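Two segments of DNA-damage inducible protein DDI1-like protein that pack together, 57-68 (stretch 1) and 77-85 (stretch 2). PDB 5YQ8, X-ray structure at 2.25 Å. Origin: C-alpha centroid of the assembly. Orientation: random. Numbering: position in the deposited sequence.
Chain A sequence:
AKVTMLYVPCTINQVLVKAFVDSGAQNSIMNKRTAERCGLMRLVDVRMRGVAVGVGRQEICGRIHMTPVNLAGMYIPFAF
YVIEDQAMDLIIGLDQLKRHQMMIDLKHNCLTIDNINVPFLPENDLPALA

Stretch 1 57-68: RQEICGRIHMTP
Stretch 2, residues 77-85: PFAFYVIED

How does stretch 2 begin its pairing with stretch 1? Residues 77-83 belong to a strand that begins earlier in the chain, antiparallel to the strand that runs through Gly62 to Pro68 and on beyond it; their directions lie 159° apart and their axes approach to 4.4 Å. From Pro77 to Ile83 phi runs from -78° to -157° and psi from 119° to 160°. Pro77 pairs with Pro68 without hydrogen bonds, its CB 4.1 Å from Met66 CG. Phe78 pairs with Thr67 through two backbone hydrogen bonds: Thr67 N to Phe78 O at 3.0 Å and Phe78 N to Thr67 O at 3.1 Å. The Phe78 side chain (chi1 -89°, chi2 67°) starts on the same sheet face as Thr67, but its end leads away from stretch 1.

What happens at Ala79? Here the register shifts by one residue, a beta bulge in which His65 (phi/psi -80/-25) and Met66 (-164/119) together face Ala79. At the bulge the His65 CA-to-CB bond points away from stretch 2, yet His65 O remains 3.3 Å from Ala79 CB. Ala79 CB also lies over one face of the Arg63 guanidinium, 3.7 Å from Arg63 NH2. The arginine is extended (chi1 to chi3 all t, chi4 -96°), and its NH1 donates to His65 ND1 at 3.0 Å, a hydrogen bond within stretch 1.

How are Phe80 and Tyr81 held on opposite faces of the sheet? Phe80 makes a hydrogen-bonded pair with Ile64: Ile64 N to Phe80 O is 2.7 Å and nearly straight, and Phe80 N to Ile64 O is 3.0 Å. With chi1 44° (p) and chi2 70°, the end of its ring comes nearer stretch 1, placing CZ 3.3 Å from Thr67 CG2 and CE1 3.5 Å from Ile64 CD1 (Ile64 chi1 m, chi2 t), a buried apolar cluster. Tyr81 (chi1 and chi2 both -64°) is non-hydrogen-bonded opposite Arg63, CA atoms 4.1 Å apart. Van der Waals contacts bring Tyr81 CE1 to aliphatic Arg63 CD and Tyr81 CD1 to methyl Ile60 CD1, both at 3.5 Å; Arg63 CZ, 5.7 Å from the Tyr81 ring centroid, adds at most weak attraction.

How does the contact close at Val82 and Ile83? Val82 N donates to Gly62 O at 2.8 Å, while Val82 O accepts a very short bond from Cys61 N (Cys61 phi/psi -82/-15, chi1 m) at 2.5 Å and a weak one from Gly62 N at 3.3 Å. Gly62 adopts phi/psi 153/-168, where a CB would jam against the preceding carbonyl. Val82 (chi1 t) adds CG2 to the apolar cluster, 3.8 Å from Ile64 CD1. Ile83 (chi1 m, chi2 t) reaches back with CD1, 3.5 Å from Ile60 CG2 and 3.8 Å from Gln58 CG.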

# COMPACT_ATOMS: atom_id res chain seq x y z
N ARG A 57 5.75 11.32 -12.56
CA ARG A 57 5.91 11.36 -14.00
C ARG A 57 5.57 9.96 -14.54
O ARG A 57 6.42 9.05 -14.53
CB ARG A 57 7.33 11.76 -14.31
CG ARG A 57 7.82 11.56 -15.73
CD ARG A 57 9.33 11.61 -15.68
NE ARG A 57 9.83 10.55 -14.82
CZ ARG A 57 10.10 9.31 -15.21
NH1 ARG A 57 9.94 8.95 -16.48
NH2 ARG A 57 10.56 8.43 -14.32
N GLN A 58 4.32 9.80 -14.97
CA GLN A 58 3.72 8.53 -15.37
C GLN A 58 3.49 8.59 -16.88
O GLN A 58 2.77 9.48 -17.36
CB GLN A 58 2.38 8.35 -14.65
CG GLN A 58 1.60 7.12 -15.11
CD GLN A 58 0.29 6.90 -14.38
OE1 GLN A 58 0.07 7.39 -13.26
NE2 GLN A 58 -0.61 6.11 -15.03
N GLU A 59 4.11 7.68 -17.63
CA GLU A 59 3.96 7.66 -19.12
C GLU A 59 3.77 6.19 -19.56
O GLU A 59 4.68 5.35 -19.54
CB GLU A 59 5.13 8.36 -19.84
CG GLU A 59 5.38 9.80 -19.35
CD GLU A 59 6.64 10.39 -19.93
OE1 GLU A 59 6.91 11.59 -19.67
OE2 GLU A 59 7.33 9.62 -20.64
N ILE A 60 2.54 5.87 -19.91
CA ILE A 60 2.18 4.50 -20.07
C ILE A 60 2.36 4.09 -21.54
O ILE A 60 2.28 4.93 -22.45
CB ILE A 60 0.74 4.26 -19.57
CG1 ILE A 60 -0.26 4.80 -20.58
CG2 ILE A 60 0.51 4.91 -18.20
CD1 ILE A 60 -1.69 4.65 -20.14
N CYS A 61 2.59 2.80 -21.76
CA CYS A 61 2.51 2.18 -23.06
C CYS A 61 1.09 1.85 -23.44
O CYS A 61 0.87 1.52 -24.55
CB CYS A 61 3.27 0.86 -23.11
SG CYS A 61 5.03 0.96 -22.95
N GLY A 62 0.14 1.85 -22.51
CA GLY A 62 -1.26 1.57 -22.81
C GLY A 62 -1.93 1.01 -21.57
O GLY A 62 -1.38 1.11 -20.47
N ARG A 63 -3.14 0.47 -21.78
CA ARG A 63 -3.91 -0.14 -20.73
C ARG A 63 -4.45 -1.48 -21.17
O ARG A 63 -5.00 -1.54 -22.24
CB ARG A 63 -5.05 0.77 -20.33
CG ARG A 63 -5.80 0.35 -19.05
CD ARG A 63 -6.93 1.30 -18.73
NE ARG A 63 -7.51 1.00 -17.41
CZ ARG A 63 -8.60 0.25 -17.17
NH1 ARG A 63 -9.33 -0.30 -18.14
NH2 ARG A 63 -8.98 0.05 -15.89
N ILE A 64 -4.36 -2.52 -20.33
CA ILE A 64 -4.87 -3.85 -20.67
C ILE A 64 -6.19 -3.91 -19.94
O ILE A 64 -6.27 -3.88 -18.71
CB ILE A 64 -3.89 -4.93 -20.23
CG1 ILE A 64 -2.80 -5.10 -21.27
CG2 ILE A 64 -4.54 -6.28 -20.10
CD1 ILE A 64 -1.70 -6.09 -20.95
N HIS A 65 -7.28 -3.96 -20.69
CA HIS A 65 -8.62 -3.76 -20.06
C HIS A 65 -9.13 -5.00 -19.37
O HIS A 65 -9.93 -4.94 -18.46
CB HIS A 65 -9.65 -3.25 -21.09
CG HIS A 65 -9.22 -2.00 -21.76
ND1 HIS A 65 -8.91 -0.86 -21.07
CD2 HIS A 65 -9.04 -1.71 -23.07
CE1 HIS A 65 -8.60 0.10 -21.93
NE2 HIS A 65 -8.65 -0.40 -23.15
N MET A 66 -8.65 -6.14 -19.83
CA MET A 66 -9.00 -7.45 -19.26
C MET A 66 -8.00 -8.47 -19.73
O MET A 66 -7.81 -8.62 -20.92
CB MET A 66 -10.40 -7.92 -19.63
CG MET A 66 -10.81 -9.19 -18.90
SD MET A 66 -10.32 -10.61 -19.83
CE MET A 66 -10.99 -11.92 -18.91
N THR A 67 -7.31 -9.07 -18.77
CA THR A 67 -6.51 -10.24 -18.98
C THR A 67 -6.77 -11.19 -17.83
O THR A 67 -6.80 -10.78 -16.67
CB THR A 67 -5.00 -9.92 -19.08
OG1 THR A 67 -4.23 -11.13 -19.28
CG2 THR A 67 -4.49 -9.23 -17.86
N PRO A 68 -6.91 -12.45 -18.13
CA PRO A 68 -6.99 -13.41 -17.01
C PRO A 68 -5.68 -13.64 -16.24
O PRO A 68 -4.62 -13.80 -16.80
CB PRO A 68 -7.48 -14.71 -17.68
CG PRO A 68 -7.86 -14.28 -19.08
CD PRO A 68 -7.01 -13.13 -19.42
N PRO A 77 -10.17 -11.57 -13.48
CA PRO A 77 -9.95 -10.62 -14.53
C PRO A 77 -9.31 -9.37 -13.98
O PRO A 77 -9.92 -8.71 -13.11
CB PRO A 77 -11.37 -10.34 -15.05
CG PRO A 77 -12.25 -10.62 -13.92
CD PRO A 77 -11.59 -11.66 -13.11
N PHE A 78 -8.09 -9.04 -14.47
CA PHE A 78 -7.38 -7.82 -14.17
C PHE A 78 -7.41 -6.81 -15.29
O PHE A 78 -7.48 -7.14 -16.45
CB PHE A 78 -5.92 -8.13 -13.85
CG PHE A 78 -5.70 -8.42 -12.37
CD1 PHE A 78 -6.26 -9.58 -11.79
CD2 PHE A 78 -4.99 -7.53 -11.56
CE1 PHE A 78 -6.11 -9.84 -10.46
CE2 PHE A 78 -4.84 -7.81 -10.21
CZ PHE A 78 -5.39 -8.96 -9.67
N ALA A 79 -7.32 -5.54 -14.92
CA ALA A 79 -7.08 -4.42 -15.84
C ALA A 79 -5.96 -3.61 -15.22
O ALA A 79 -5.96 -3.36 -13.98
CB ALA A 79 -8.27 -3.53 -15.99
N PHE A 80 -4.99 -3.26 -16.07
CA PHE A 80 -3.88 -2.47 -15.63
C PHE A 80 -3.18 -1.71 -16.73
O PHE A 80 -3.39 -2.00 -17.90
CB PHE A 80 -2.87 -3.35 -14.96
CG PHE A 80 -2.61 -4.60 -15.67
CD1 PHE A 80 -1.94 -4.60 -16.85
CD2 PHE A 80 -3.07 -5.78 -15.14
CE1 PHE A 80 -1.74 -5.77 -17.49
CE2 PHE A 80 -2.92 -6.93 -15.77
CZ PHE A 80 -2.24 -6.94 -16.95
N TYR A 81 -2.45 -0.68 -16.36
CA TYR A 81 -1.64 0.06 -17.30
C TYR A 81 -0.36 -0.68 -17.58
O TYR A 81 0.10 -1.45 -16.78
CB TYR A 81 -1.34 1.44 -16.76
CG TYR A 81 -2.56 2.29 -16.59
CD1 TYR A 81 -3.32 2.68 -17.71
CD2 TYR A 81 -2.97 2.75 -15.36
CE1 TYR A 81 -4.43 3.48 -17.60
CE2 TYR A 81 -4.06 3.61 -15.26
CZ TYR A 81 -4.81 3.94 -16.39
OH TYR A 81 -5.94 4.71 -16.41
N VAL A 82 0.23 -0.42 -18.73
CA VAL A 82 1.50 -0.99 -19.09
C VAL A 82 2.49 0.16 -19.25
O VAL A 82 2.19 1.12 -19.99
CB VAL A 82 1.43 -1.87 -20.36
CG1 VAL A 82 2.80 -2.38 -20.71
CG2 VAL A 82 0.51 -3.08 -20.14
N ILE A 83 3.62 0.06 -18.54
CA ILE A 83 4.63 1.10 -18.52
C ILE A 83 6.01 0.47 -18.71
O ILE A 83 6.36 -0.45 -17.99
CB ILE A 83 4.54 1.88 -17.19
CG1 ILE A 83 3.20 2.61 -17.09
CG2 ILE A 83 5.68 2.87 -17.08
CD1 ILE A 83 3.06 3.75 -16.10
N GLU A 84 6.82 0.99 -19.63
CA GLU A 84 8.02 0.27 -20.10
C GLU A 84 9.03 -0.13 -18.99
O GLU A 84 9.22 -1.34 -18.73
CB GLU A 84 8.74 0.99 -21.26
CG GLU A 84 10.04 0.25 -21.70
CD GLU A 84 10.92 1.07 -22.62
OE1 GLU A 84 11.19 0.64 -23.78
OE2 GLU A 84 11.40 2.13 -22.14
N ASP A 85 9.68 0.85 -18.37
CA ASP A 85 10.75 0.57 -17.39
C ASP A 85 10.23 0.84 -15.98
O ASP A 85 10.38 1.90 -15.44
CB ASP A 85 12.05 1.39 -17.62
CG ASP A 85 12.77 1.02 -18.90
OD1 ASP A 85 12.82 -0.16 -19.26
OD2 ASP A 85 13.30 1.94 -19.55